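Side-chain contacts in segregation and condensation protein B (Mycobacterium tuberculosis, PDB 2Z99), which probably acts with ScpA and SMC in a condensin-like complex that helps to compact and partition the chromosome during cell division: residues Leu103-Val108 and Ala118-Val123; Leu136-Ile141 and Leu162-Leu167. All blocks are in the same frame, centred on the assembly; numbering follows the deposited sequence.

Contact 1. Residues Leu103-Val108 and Ala118-Val123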
loop_
_atom_site.group_PDB
_atom_site.type_symbol
_atom_site.label_atom_id
_atom_site.label_comp_id
_atom_site.label_asym_id
_atom_site.label_seq_id
_atom_site.Cartn_x
_atom_site.Cartn_y
_atom_site.Cartn_z
ATOM N N LEU A 103 5.202 15.705 30.253
ATOM C CA LEU A 103 5.028 17.150 30.245
ATOM C C LEU A 103 5.217 17.679 31.662
ATOM O O LEU A 103 5.855 18.714 31.888
ATOM C CB LEU A 103 3.635 17.532 29.726
ATOM C CG LEU A 103 3.327 17.474 28.221
ATOM C CD1 LEU A 103 4.602 17.759 27.431
ATOM C CD2 LEU A 103 2.757 16.118 27.840
ATOM N N GLU A 104 4.661 16.942 32.616
ATOM C CA GLU A 104 4.745 17.287 34.022
ATOM C C GLU A 104 6.203 17.505 34.409
ATOM O O GLU A 104 6.567 18.557 34.921
ATOM C CB GLU A 104 4.174 16.148 34.863
ATOM C CG GLU A 104 3.251 16.577 35.989
ATOM C CD GLU A 104 1.790 16.586 35.575
ATOM O OE1 GLU A 104 1.368 17.555 34.904
ATOM O OE2 GLU A 104 1.070 15.615 35.914
ATOM N N THR A 105 7.043 16.508 34.161
ATOM C CA THR A 105 8.448 16.621 34.520
ATOM C C THR A 105 9.179 17.621 33.651
ATOM O O THR A 105 10.201 18.170 34.056
ATOM C CB THR A 105 9.174 15.239 34.483
ATOM O OG1 THR A 105 10.464 15.379 33.883
ATOM C CG2 THR A 105 8.373 14.231 33.725
ATOM N N LEU A 106 8.656 17.874 32.460
ATOM C CA LEU A 106 9.291 18.842 31.579
ATOM C C LEU A 106 9.103 20.194 32.253
ATOM O O LEU A 106 10.039 20.983 32.357
ATOM C CB LEU A 106 8.615 18.858 30.205
ATOM C CG LEU A 106 9.413 19.359 28.995
ATOM C CD1 LEU A 106 8.422 19.869 27.971
ATOM C CD2 LEU A 106 10.383 20.469 29.369
ATOM N N ALA A 107 7.882 20.437 32.720
ATOM C CA ALA A 107 7.531 21.684 33.391
ATOM C C ALA A 107 8.396 21.911 34.622
ATOM O O ALA A 107 8.800 23.042 34.911
ATOM C CB ALA A 107 6.071 21.669 33.784
ATOM N N VAL A 108 8.678 20.838 35.353
ATOM C CA VAL A 108 9.499 20.961 36.538
ATOM C C VAL A 108 10.868 21.515 36.153
ATOM O O VAL A 108 11.358 22.448 36.782
ATOM C CB VAL A 108 9.648 19.593 37.258
ATOM C CG1 VAL A 108 10.632 19.706 38.416
ATOM C CG2 VAL A 108 8.305 19.145 37.773
ATOM N N ALA A 118 17.779 14.693 40.824
ATOM C CA ALA A 118 17.423 14.328 42.189
ATOM C C ALA A 118 16.276 15.201 42.681
ATOM O O ALA A 118 15.411 14.733 43.412
ATOM C CB ALA A 118 18.616 14.478 43.108
ATOM N N ARG A 119 16.258 16.469 42.280
ATOM C CA ARG A 119 15.180 17.355 42.707
ATOM C C ARG A 119 13.948 17.161 41.835
ATOM O O ARG A 119 12.827 17.438 42.260
ATOM C CB ARG A 119 15.604 18.823 42.658
ATOM C CG ARG A 119 14.534 19.777 43.193
ATOM C CD ARG A 119 14.904 21.242 42.987
ATOM N NE ARG A 119 15.317 21.939 44.207
ATOM C CZ ARG A 119 16.297 21.545 45.021
ATOM N NH1 ARG A 119 16.983 20.436 44.761
ATOM N NH2 ARG A 119 16.605 22.277 46.088
ATOM N N VAL A 120 14.154 16.702 40.608
ATOM C CA VAL A 120 13.032 16.456 39.721
ATOM C C VAL A 120 12.334 15.188 40.205
ATOM O O VAL A 120 11.109 15.105 40.245
ATOM C CB VAL A 120 13.489 16.246 38.265
ATOM C CG1 VAL A 120 12.302 15.872 37.415
ATOM C CG2 VAL A 120 14.138 17.515 37.729
ATOM N N SER A 121 13.127 14.196 40.571
ATOM C CA SER A 121 12.587 12.947 41.061
ATOM C C SER A 121 11.809 13.199 42.364
ATOM O O SER A 121 10.708 12.675 42.561
ATOM C CB SER A 121 13.728 11.960 41.287
ATOM O OG SER A 121 13.232 10.667 41.533
ATOM N N ALA A 122 12.374 14.020 43.240
ATOM C CA ALA A 122 11.721 14.325 44.502
ATOM C C ALA A 122 10.443 15.119 44.274
ATOM O O ALA A 122 9.377 14.754 44.780
ATOM C CB ALA A 122 12.660 15.094 45.412
ATOM N N VAL A 123 10.549 16.201 43.511
ATOM C CA VAL A 123 9.394 17.041 43.210
ATOM C C VAL A 123 8.265 16.264 42.536
ATOM O O VAL A 123 7.094 16.549 42.769
ATOM C CB VAL A 123 9.796 18.231 42.309
ATOM C CG1 VAL A 123 8.560 18.923 41.741
ATOM C CG2 VAL A 123 10.616 19.217 43.112
#
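Val-108 and Val-123 reach toward each other tip to tip, the CG1 methyl of Val-123 meeting both methyls of Val-108 and lying 4.0 Å from Val-108 CG2. Anti to the backbone N of Val-123 (chi1 167°), CG1 is the branch that does the touching. Val-120 meets the same valine at a slant, its CG2 4.2 Å from Val-108 CG1, while its other branch turns to Thr-105. There the side chains cross at about a right angle, with Thr-105 OG1 4.0 Å from Val-120 CG1.

Behind this first shell, Val-120 also rests on Val-109 and Val-128, and Val-123 on Arg-112, while Thr-105 is backed by Val-131 and Leu-135 of helix 129-137. Helices 100-112 and 117-124, the first two of a winged-helix fold, bring these side chains together; the axes of the two segments come within 10.1 Å, their directions 128° apart.

The contact between the segments is thus one of branched methyls, without polar bonds. It buries the Thr-105 hydroxyl, for which the model offers no hydrogen-bonding partner; its chi1 of 138° is far from staggered, so the position of that oxygen may be less secure than the valine packing.

Contact 2. Residues Leu136-Ile141 and Leu162-Leu167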
loop_
_atom_site.group_PDB
_atom_site.type_symbol
_atom_site.label_atom_id
_atom_site.label_comp_id
_atom_site.label_asym_id
_atom_site.label_seq_id
_atom_site.Cartn_x
_atom_site.Cartn_y
_atom_site.Cartn_z
ATOM N N LEU A 136 15.506 14.117 26.908
ATOM C CA LEU A 136 16.859 14.400 26.445
ATOM C C LEU A 136 17.006 14.086 24.958
ATOM O O LEU A 136 17.431 14.937 24.176
ATOM C CB LEU A 136 17.880 13.582 27.233
ATOM C CG LEU A 136 18.053 13.927 28.714
ATOM C CD1 LEU A 136 19.038 12.959 29.337
ATOM C CD2 LEU A 136 18.528 15.362 28.866
ATOM N N ALA A 137 16.650 12.862 24.576
ATOM C CA ALA A 137 16.742 12.432 23.188
ATOM C C ALA A 137 15.953 13.345 22.255
ATOM O O ALA A 137 16.365 13.583 21.121
ATOM C CB ALA A 137 16.248 11.011 23.056
ATOM N N ARG A 138 14.819 13.856 22.727
ATOM C CA ARG A 138 14.004 14.749 21.909
ATOM C C ARG A 138 14.511 16.183 21.969
ATOM O O ARG A 138 13.867 17.091 21.432
ATOM C CB ARG A 138 12.547 14.734 22.362
ATOM C CG ARG A 138 11.881 13.393 22.277
ATOM C CD ARG A 138 10.403 13.537 22.543
ATOM N NE ARG A 138 9.736 12.244 22.502
ATOM C CZ ARG A 138 8.430 12.091 22.314
ATOM N NH1 ARG A 138 7.660 13.160 22.147
ATOM N NH2 ARG A 138 7.897 10.875 22.299
ATOM N N GLY A 139 15.647 16.381 22.640
ATOM C CA GLY A 139 16.246 17.699 22.750
ATOM C C GLY A 139 15.433 18.764 23.454
ATOM O O GLY A 139 15.654 19.957 23.227
ATOM N N LEU A 140 14.488 18.364 24.301
ATOM C CA LEU A 140 13.694 19.350 25.028
ATOM C C LEU A 140 14.451 19.900 26.241
ATOM O O LEU A 140 14.154 20.990 26.734
ATOM C CB LEU A 140 12.356 18.751 25.472
ATOM C CG LEU A 140 11.249 18.712 24.418
ATOM C CD1 LEU A 140 11.203 20.045 23.673
ATOM C CD2 LEU A 140 11.513 17.586 23.455
ATOM N N ILE A 141 15.426 19.139 26.724
ATOM C CA ILE A 141 16.233 19.560 27.866
ATOM C C ILE A 141 17.622 19.032 27.615
ATOM O O ILE A 141 17.819 18.187 26.746
ATOM C CB ILE A 141 15.730 18.966 29.225
ATOM C CG1 ILE A 141 15.898 17.438 29.216
ATOM C CG2 ILE A 141 14.283 19.392 29.483
ATOM C CD1 ILE A 141 15.559 16.754 30.534
ATOM N N LEU A 162 11.773 26.190 23.680
ATOM C CA LEU A 162 11.135 27.491 23.551
ATOM C C LEU A 162 10.378 27.543 22.226
ATOM O O LEU A 162 9.359 28.225 22.107
ATOM C CB LEU A 162 12.195 28.591 23.602
ATOM C CG LEU A 162 13.060 28.593 24.865
ATOM C CD1 LEU A 162 14.293 29.455 24.652
ATOM C CD2 LEU A 162 12.245 29.095 26.046
ATOM N N GLU A 163 10.881 26.807 21.238
ATOM C CA GLU A 163 10.261 26.753 19.919
ATOM C C GLU A 163 8.992 25.905 19.916
ATOM O O GLU A 163 7.890 26.443 19.807
ATOM C CB GLU A 163 11.251 26.197 18.892
ATOM C CG GLU A 163 12.398 27.136 18.554
ATOM C CD GLU A 163 13.367 26.535 17.553
ATOM O OE1 GLU A 163 12.913 26.074 16.482
ATOM O OE2 GLU A 163 14.584 26.528 17.838
ATOM N N ARG A 164 9.149 24.586 20.034
ATOM C CA ARG A 164 8.005 23.673 20.046
ATOM C C ARG A 164 6.913 24.160 20.986
ATOM O O ARG A 164 5.751 23.773 20.865
ATOM C CB ARG A 164 8.435 22.268 20.468
ATOM C CG ARG A 164 8.980 21.413 19.346
ATOM C CD ARG A 164 9.215 19.993 19.828
ATOM N NE ARG A 164 9.580 19.087 18.741
ATOM C CZ ARG A 164 9.863 17.796 18.904
ATOM N NH1 ARG A 164 9.825 17.252 20.113
ATOM N NH2 ARG A 164 10.178 17.048 17.854
ATOM N N LEU A 165 7.304 25.009 21.929
ATOM C CA LEU A 165 6.372 25.566 22.894
ATOM C C LEU A 165 5.668 26.763 22.267
ATOM O O LEU A 165 4.479 26.709 21.949
ATOM C CB LEU A 165 7.132 25.988 24.159
ATOM C CG LEU A 165 6.377 26.589 25.351
ATOM C CD1 LEU A 165 6.029 28.046 25.076
ATOM C CD2 LEU A 165 5.130 25.762 25.637
ATOM N N GLY A 166 6.419 27.841 22.079
ATOM C CA GLY A 166 5.853 29.040 21.497
ATOM C C GLY A 166 6.747 30.233 21.763
ATOM O O GLY A 166 7.186 30.450 22.897
ATOM N N LEU A 167 7.022 30.999 20.714
ATOM C CA LEU A 167 7.872 32.177 20.817
ATOM C C LEU A 167 9.316 31.821 21.163
ATOM O O LEU A 167 9.826 30.776 20.753
ATOM C CB LEU A 167 7.302 33.147 21.854
#
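Arg-138 and Leu-140 flank Gly-139, which ends helix 129-137 in a Schellman motif with a phi of 62°, and across from them Arg-164 stands in the last turn of helix 159-165, itself followed by the positive-phi Gly-166. Arg-164 makes the crossing. With CG anti to its carbonyl carbon and the chain extended from CG to NE, it carries its guanidinium over to the helix end, where NH1 lies 3.8 Å from Leu-140 CD2. The two side chains meet at about a right angle, and the leucine methyl approaches the guanidinium obliquely. Arg-164 NH1 also stands 4.3 Å from the carbonyl O of Arg-138, too long for a hydrogen bond, although the carbonyl could still give the cation weak electrostatic support. Opposing this, Arg-138 NH1 is 5.1 Å from Arg-164 NH1, a nearness of like charges that probably costs something. The Arg-138 guanidinium has its own anchor, since NH2 donates to the carbonyl O of Thr-96.

The turn is tied more firmly by Thr-158, just ahead of helix 159-165: its OG1 hydrogen-bonds to Gly-139 O and its backbone to that of Leu-140. Here the third helix of the winged-helix fold runs into the wing hairpin of strands 141-146 and 153-157, where Ile-141 packs on Met-132 and Leu-135 of helix 129-137 and on Val-109 of helix 100-112; helix 159-165 follows the hairpin.

The N-terminal part of the chain, with helices 13-26, 33-40 and 44-60 and the hairpin 65-78, leads through helix 83-94 to the C-terminal winged-helix domain, which holds both contacts. Contact 1 comes first, closing the short loop that carries strand 115-116 and joining helices 100-112 and 117-124. The chain then runs through helix 129-137, and contact 2 closes a longer loop containing the hairpin of strands 141-146 and 153-157, bringing helix 159-165 back beside the end of helix 129-137. The two loops lie in series, neither nested nor crossed. The centres of the two contacts are about 16 Å apart, and Leu-106 CD2 packs 4.0 Å from Ile-141 CG2, linking helix 100-112 to the sheet.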